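Local coordinates for putative mandelate racemase (Bordetella bronchiseptica, PDB 3OZM), which probably acts as a magnesium-dependent sugar-acid-converting enzyme of the mandelate racemase group in the enolase superfamily, binding D-xylaric acid, at residues Arg137-Tyr142 against His324-Glu329; Trp301-Phe306 against His317-Ser322. All coordinates share one frame; numbering follows the deposited sequence.

Contact 1 (Arg137-Tyr142 against His324-Glu329). With DXL (D-xylaric acid), chain J.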
loop_
_atom_site.group_PDB
_atom_site.type_symbol
_atom_site.label_atom_id
_atom_site.label_comp_id
_atom_site.label_asym_id
_atom_site.label_seq_id
_atom_site.Cartn_x
_atom_site.Cartn_y
_atom_site.Cartn_z
ATOM N N ARG A 137 -0.393 -19.166 -9.462
ATOM C CA ARG A 137 -0.236 -20.619 -9.371
ATOM C C ARG A 137 -0.368 -21.135 -7.944
ATOM O O ARG A 137 -0.537 -22.334 -7.716
ATOM C CB ARG A 137 1.124 -21.059 -9.921
ATOM C CG ARG A 137 1.394 -20.657 -11.361
ATOM C CD ARG A 137 0.477 -21.386 -12.328
ATOM N NE ARG A 137 0.859 -21.143 -13.718
ATOM C CZ ARG A 137 0.414 -20.126 -14.451
ATOM N NH1 ARG A 137 -0.437 -19.250 -13.930
ATOM N NH2 ARG A 137 0.820 -19.984 -15.707
ATOM N N GLY A 138 -0.262 -20.234 -6.977
ATOM C CA GLY A 138 -0.340 -20.632 -5.582
ATOM C C GLY A 138 0.784 -20.019 -4.780
ATOM O O GLY A 138 1.723 -19.453 -5.342
ATOM N N VAL A 139 0.683 -20.160 -3.465
ATOM C CA VAL A 139 1.621 -19.556 -2.523
ATOM C C VAL A 139 2.469 -20.615 -1.807
ATOM O O VAL A 139 1.938 -21.510 -1.151
ATOM C CB VAL A 139 0.845 -18.716 -1.490
ATOM C CG1 VAL A 139 1.753 -18.216 -0.381
ATOM C CG2 VAL A 139 0.143 -17.556 -2.193
ATOM N N ARG A 140 3.788 -20.507 -1.930
ATOM C CA ARG A 140 4.683 -21.443 -1.244
ATOM C C ARG A 140 4.576 -21.327 0.279
ATOM O O ARG A 140 4.781 -20.244 0.849
ATOM C CB ARG A 140 6.132 -21.232 -1.672
ATOM C CG ARG A 140 7.109 -22.183 -0.972
ATOM C CD ARG A 140 8.495 -21.605 -0.922
ATOM N NE ARG A 140 9.494 -22.664 -0.895
ATOM C CZ ARG A 140 10.769 -22.470 -1.169
ATOM N NH1 ARG A 140 11.185 -21.247 -1.492
ATOM N NH2 ARG A 140 11.619 -23.491 -1.131
ATOM N N ALA A 141 4.271 -22.451 0.932
ATOM C CA ALA A 141 4.071 -22.488 2.382
ATOM C C ALA A 141 5.252 -23.119 3.112
ATOM O O ALA A 141 6.035 -23.863 2.523
ATOM C CB ALA A 141 2.798 -23.247 2.722
ATOM N N TYR A 142 5.371 -22.818 4.398
ATOM C CA TYR A 142 6.302 -23.548 5.243
ATOM C C TYR A 142 5.606 -24.134 6.464
ATOM O O TYR A 142 4.642 -23.561 6.982
ATOM C CB TYR A 142 7.534 -22.700 5.618
ATOM C CG TYR A 142 7.353 -21.606 6.665
ATOM C CD1 TYR A 142 7.425 -21.897 8.029
ATOM C CD2 TYR A 142 7.163 -20.276 6.281
ATOM C CE1 TYR A 142 7.298 -20.886 8.990
ATOM C CE2 TYR A 142 7.040 -19.263 7.221
ATOM C CZ TYR A 142 7.113 -19.570 8.575
ATOM O OH TYR A 142 6.992 -18.564 9.514
ATOM N N HIS A 324 5.870 -10.034 -3.342
ATOM C CA HIS A 324 6.959 -10.599 -2.532
ATOM C C HIS A 324 7.012 -12.110 -2.737
ATOM O O HIS A 324 5.981 -12.784 -2.649
ATOM C CB HIS A 324 6.734 -10.317 -1.045
ATOM C CG HIS A 324 6.870 -8.874 -0.672
ATOM N ND1 HIS A 324 8.072 -8.202 -0.722
ATOM C CD2 HIS A 324 5.951 -7.975 -0.245
ATOM C CE1 HIS A 324 7.886 -6.951 -0.342
ATOM N NE2 HIS A 324 6.608 -6.787 -0.050
ATOM N N PRO A 325 8.203 -12.653 -3.014
ATOM C CA PRO A 325 8.364 -14.114 -3.024
ATOM C C PRO A 325 7.806 -14.708 -1.744
ATOM O O PRO A 325 8.101 -14.216 -0.655
ATOM C CB PRO A 325 9.875 -14.290 -3.065
ATOM C CG PRO A 325 10.337 -13.099 -3.862
ATOM C CD PRO A 325 9.422 -11.962 -3.474
ATOM N N ALA A 326 7.007 -15.754 -1.878
ATOM C CA ALA A 326 6.251 -16.264 -0.740
ATOM C C ALA A 326 7.052 -17.226 0.122
ATOM O O ALA A 326 7.858 -18.010 -0.375
ATOM C CB ALA A 326 4.981 -16.935 -1.226
ATOM N N MET A 327 6.804 -17.153 1.424
ATOM C CA MET A 327 7.335 -18.106 2.393
ATOM C C MET A 327 6.278 -18.058 3.468
ATOM O O MET A 327 6.431 -17.402 4.499
ATOM C CB MET A 327 8.723 -17.670 2.909
ATOM C CG MET A 327 9.356 -18.634 3.905
ATOM S SD MET A 327 9.510 -20.318 3.238
ATOM C CE MET A 327 10.744 -20.073 1.956
ATOM N N PHE A 328 5.173 -18.729 3.186
ATOM C CA PHE A 328 3.938 -18.518 3.935
ATOM C C PHE A 328 3.782 -19.464 5.138
ATOM O O PHE A 328 3.729 -20.684 4.976
ATOM C CB PHE A 328 2.730 -18.657 3.014
ATOM C CG PHE A 328 1.448 -18.287 3.678
ATOM C CD1 PHE A 328 1.104 -16.949 3.833
ATOM C CD2 PHE A 328 0.606 -19.262 4.183
ATOM C CE1 PHE A 328 -0.068 -16.589 4.471
ATOM C CE2 PHE A 328 -0.575 -18.914 4.817
ATOM C CZ PHE A 328 -0.914 -17.566 4.952
ATOM N N GLU A 329 3.699 -18.894 6.333
ATOM C CA GLU A 329 3.668 -19.685 7.560
ATOM C C GLU A 329 2.371 -20.473 7.693
ATOM O O GLU A 329 1.285 -19.900 7.650
ATOM C CB GLU A 329 3.828 -18.787 8.792
ATOM C CG GLU A 329 3.868 -19.575 10.102
ATOM C CD GLU A 329 4.225 -18.739 11.306
ATOM O OE1 GLU A 329 3.919 -17.526 11.321
ATOM O OE2 GLU A 329 4.797 -19.319 12.260
HETATM O OAA DXL J . 4.911 -20.810 18.907
HETATM O OAB DXL J . 3.461 -18.568 19.460
HETATM O OAC DXL J . 6.918 -17.401 17.076
HETATM O OAD DXL J . 4.651 -18.707 14.595
HETATM O OAE DXL J . 6.771 -19.645 19.199
HETATM C CAF DXL J . 5.538 -19.741 19.002
HETATM C CAG DXL J . 4.758 -18.432 18.852
HETATM C CAH DXL J . 4.562 -18.107 17.360
HETATM C CAI DXL J . 5.882 -18.263 16.583
HETATM C CAJ DXL J . 5.697 -18.198 15.049
HETATM O OAK DXL J . 6.599 -17.689 14.342
HETATM O OAL DXL J . 3.968 -16.810 17.235
HETATM O O HOH W 1 9.900 -18.198 -1.956
#

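Contact 2 (Trp301-Phe306 against His317-Ser322). With DXL (D-xylaric acid), chain J.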
loop_
_atom_site.group_PDB
_atom_site.type_symbol
_atom_site.label_atom_id
_atom_site.label_comp_id
_atom_site.label_asym_id
_atom_site.label_seq_id
_atom_site.Cartn_x
_atom_site.Cartn_y
_atom_site.Cartn_z
ATOM N N TRP A 301 8.315 -8.844 2.586
ATOM C CA TRP A 301 7.287 -8.999 3.610
ATOM C C TRP A 301 6.767 -10.432 3.535
ATOM O O TRP A 301 6.215 -10.848 2.517
ATOM C CB TRP A 301 6.151 -7.967 3.446
ATOM C CG TRP A 301 4.958 -8.227 4.367
ATOM C CD1 TRP A 301 4.904 -8.031 5.718
ATOM C CD2 TRP A 301 3.690 -8.778 3.993
ATOM N NE1 TRP A 301 3.674 -8.408 6.205
ATOM C CE2 TRP A 301 2.908 -8.871 5.166
ATOM C CE3 TRP A 301 3.138 -9.195 2.778
ATOM C CZ2 TRP A 301 1.592 -9.358 5.161
ATOM C CZ3 TRP A 301 1.816 -9.683 2.775
ATOM C CH2 TRP A 301 1.072 -9.764 3.962
ATOM N N ASN A 302 6.974 -11.184 4.612
ATOM C CA ASN A 302 6.458 -12.537 4.749
ATOM C C ASN A 302 5.843 -12.581 6.150
ATOM O O ASN A 302 6.556 -12.634 7.143
ATOM C CB ASN A 302 7.572 -13.593 4.622
ATOM C CG ASN A 302 8.332 -13.521 3.296
ATOM O OD1 ASN A 302 9.508 -13.173 3.273
ATOM N ND2 ASN A 302 7.672 -13.863 2.200
ATOM N N PRO A 303 4.510 -12.528 6.233
ATOM C CA PRO A 303 3.858 -12.313 7.529
ATOM C C PRO A 303 3.978 -13.502 8.473
ATOM O O PRO A 303 3.985 -14.654 8.027
ATOM C CB PRO A 303 2.381 -12.108 7.149
ATOM C CG PRO A 303 2.221 -12.846 5.830
ATOM C CD PRO A 303 3.545 -12.588 5.119
ATOM N N HIS A 304 4.072 -13.208 9.765
ATOM C CA HIS A 304 3.671 -14.151 10.796
ATOM C C HIS A 304 2.163 -14.381 10.624
ATOM O O HIS A 304 1.420 -13.434 10.309
ATOM C CB HIS A 304 3.982 -13.542 12.160
ATOM C CG HIS A 304 3.448 -14.322 13.325
ATOM N ND1 HIS A 304 2.169 -14.148 13.815
ATOM C CD2 HIS A 304 4.035 -15.247 14.124
ATOM C CE1 HIS A 304 1.985 -14.944 14.856
ATOM N NE2 HIS A 304 3.108 -15.610 15.074
ATOM N N THR A 305 1.705 -15.622 10.806
ATOM C CA THR A 305 0.284 -15.950 10.594
ATOM C C THR A 305 -0.311 -16.825 11.704
ATOM O O THR A 305 -1.485 -17.207 11.638
ATOM C CB THR A 305 0.076 -16.729 9.292
ATOM O OG1 THR A 305 0.573 -18.071 9.448
ATOM C CG2 THR A 305 0.756 -16.045 8.101
ATOM N N PHE A 306 0.487 -17.111 12.724
ATOM C CA PHE A 306 0.246 -18.206 13.670
ATOM C C PHE A 306 -0.767 -17.889 14.787
ATOM O O PHE A 306 -0.469 -17.136 15.715
ATOM C CB PHE A 306 1.616 -18.578 14.269
ATOM C CG PHE A 306 1.702 -19.939 14.927
ATOM C CD1 PHE A 306 2.218 -21.035 14.236
ATOM C CD2 PHE A 306 1.365 -20.100 16.263
ATOM C CE1 PHE A 306 2.356 -22.275 14.852
ATOM C CE2 PHE A 306 1.501 -21.345 16.894
ATOM C CZ PHE A 306 1.996 -22.429 16.189
ATOM N N HIS A 317 -4.760 -13.892 1.844
ATOM C CA HIS A 317 -5.320 -13.038 0.799
ATOM C C HIS A 317 -4.297 -11.987 0.375
ATOM O O HIS A 317 -4.092 -11.749 -0.815
ATOM C CB HIS A 317 -6.618 -12.360 1.257
ATOM C CG HIS A 317 -7.821 -13.249 1.209
ATOM N ND1 HIS A 317 -8.556 -13.449 0.060
ATOM C CD2 HIS A 317 -8.421 -13.980 2.174
ATOM C CE1 HIS A 317 -9.554 -14.276 0.320
ATOM N NE2 HIS A 317 -9.494 -14.612 1.596
ATOM N N LEU A 318 -3.627 -11.381 1.350
ATOM C CA LEU A 318 -2.653 -10.327 1.065
ATOM C C LEU A 318 -1.420 -10.895 0.396
ATOM O O LEU A 318 -0.896 -10.332 -0.575
ATOM C CB LEU A 318 -2.236 -9.611 2.355
ATOM C CG LEU A 318 -3.159 -8.511 2.883
ATOM C CD1 LEU A 318 -4.614 -8.988 2.998
ATOM C CD2 LEU A 318 -2.659 -8.022 4.226
ATOM N N VAL A 319 -0.932 -12.004 0.936
ATOM C CA VAL A 319 0.255 -12.632 0.377
ATOM C C VAL A 319 0.023 -13.052 -1.080
ATOM O O VAL A 319 0.886 -12.860 -1.937
ATOM C CB VAL A 319 0.702 -13.838 1.223
ATOM C CG1 VAL A 319 1.699 -14.685 0.440
ATOM C CG2 VAL A 319 1.296 -13.360 2.548
ATOM N N ALA A 320 -1.149 -13.609 -1.362
ATOM C CA ALA A 320 -1.465 -14.034 -2.729
ATOM C C ALA A 320 -1.452 -12.868 -3.709
ATOM O O ALA A 320 -1.123 -13.032 -4.887
ATOM C CB ALA A 320 -2.826 -14.746 -2.758
ATOM N N ALA A 321 -1.813 -11.689 -3.214
ATOM C CA ALA A 321 -1.930 -10.503 -4.042
ATOM C C ALA A 321 -0.606 -9.755 -4.148
ATOM O O ALA A 321 -0.470 -8.852 -4.966
ATOM C CB ALA A 321 -3.007 -9.571 -3.472
ATOM N N SER A 322 0.352 -10.123 -3.306
ATOM C CA SER A 322 1.637 -9.420 -3.213
ATOM C C SER A 322 2.769 -10.039 -4.048
ATOM O O SER A 322 2.925 -11.262 -4.103
ATOM C CB SER A 322 2.068 -9.344 -1.743
ATOM O OG SER A 322 3.397 -8.874 -1.661
HETATM O OAA DXL J . 4.911 -20.810 18.907
HETATM O OAB DXL J . 3.461 -18.568 19.460
HETATM O OAC DXL J . 6.918 -17.401 17.076
HETATM O OAD DXL J . 4.651 -18.707 14.595
HETATM O OAE DXL J . 6.771 -19.645 19.199
HETATM C CAF DXL J . 5.538 -19.741 19.002
HETATM C CAG DXL J . 4.758 -18.432 18.852
HETATM C CAH DXL J . 4.562 -18.107 17.360
HETATM C CAI DXL J . 5.882 -18.263 16.583
HETATM C CAJ DXL J . 5.697 -18.198 15.049
HETATM O OAK DXL J . 6.599 -17.689 14.342
HETATM O OAL DXL J . 3.968 -16.810 17.235
#

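Contact 1 (Arg137-Tyr142 against His324-Glu329)
E329 CA lies over one face of the Y142 ring, toward its rim, the two residues pairing across parallel strands: it is 3.7 Å from the Y142 ring centroid, 22° off the ring normal, a CH-pi contact. E329 CB comes within 3.3 Å of Y142 OH, and the extended glutamate runs on to the ligand, where OE2 is 2.4 Å from OAD of D-xylaric acid. Outside the segments, Y142 OH is hydrogen-bonded to K171, and E329 OE2 to S144. With chi1 at 75°, Y142 CG sits between its backbone N and carbonyl carbon, which folds the ring over strand 328-331. M327 crosses it at about a right angle, its CG in apolar packing 3.6 Å from Y142 CD2; its SD, oblique to the ring and 5.0 Å from the centroid, makes a Met-aromatic contact. Two backbone bonds join the segments, F328 N to R140 O (2.8 Å) and Y142 N to F328 O (2.8 Å), and W330 continues the pairing with Y142. V139 CG1 packs on both A326 CB and F328 CB, each at 3.6 Å. This parallel pairing closes the TIM-like barrel of the enolase superfamily, with E329 reaching the ligand site.

Contact 2 (Trp301-Phe306 against His317-Ser322)
The six-membered end of the W301 indole reaches helix 309-321 at L318 and V319, with CH2 3.7 Å from L318 CB and CZ3 3.7 Å from V319 CG2. CG of W301 stands anti to the backbone N (chi1 171°), and chi2 of 73° turns the ring broadside to P303, whose CD lies over the ring centre 3.7 Å above the plane. Both helix residues approach the indole obliquely, neither over a face nor at an edge. V319 CG2, placed beside its own backbone N by a chi1 of 165°, also serves the proline: it is 3.4 Å from P303 CG, tighter than a usual carbon-carbon contact. Thus V319 wedges one methyl against both W301 and P303. At the other end of the indole, NE1 is hydrogen-bonded to A276 O. Further along the loop, H304 NE2 lies 2.6 Å from ligand OAL in a hydrogen bond where either could donate, while D277 takes H304 ND1. The arrangement is a beta-alpha unit of the TIM-like barrel: the end of strand 300-301 and the loop after it pack outward on helix 309-321, while H304 faces the D-xylaric acid site.

Both contacts are buried, their centres about 8 Å apart, and contact 2 is nested along the chain within the loop closed by contact 1. They share a neighbourhood: helix 309-321, which supplies V319 to contact 2, also covers V139 and F328 of contact 1, and the chain continues from it into strand 328-331. Their chemistry differs with position. Contact 1 joins strands by backbone hydrogen bonds, whereas contact 2 has no hydrogen bond between its segments and relies on apolar side chains. Two probable hydrogen bonds tie them directly: E329 O to T305 OG1, 2.7 Å, and P325 O to N302 ND2, 2.9 Å. Each sends a side chain, E329 or H304, to the same D-xylaric acid.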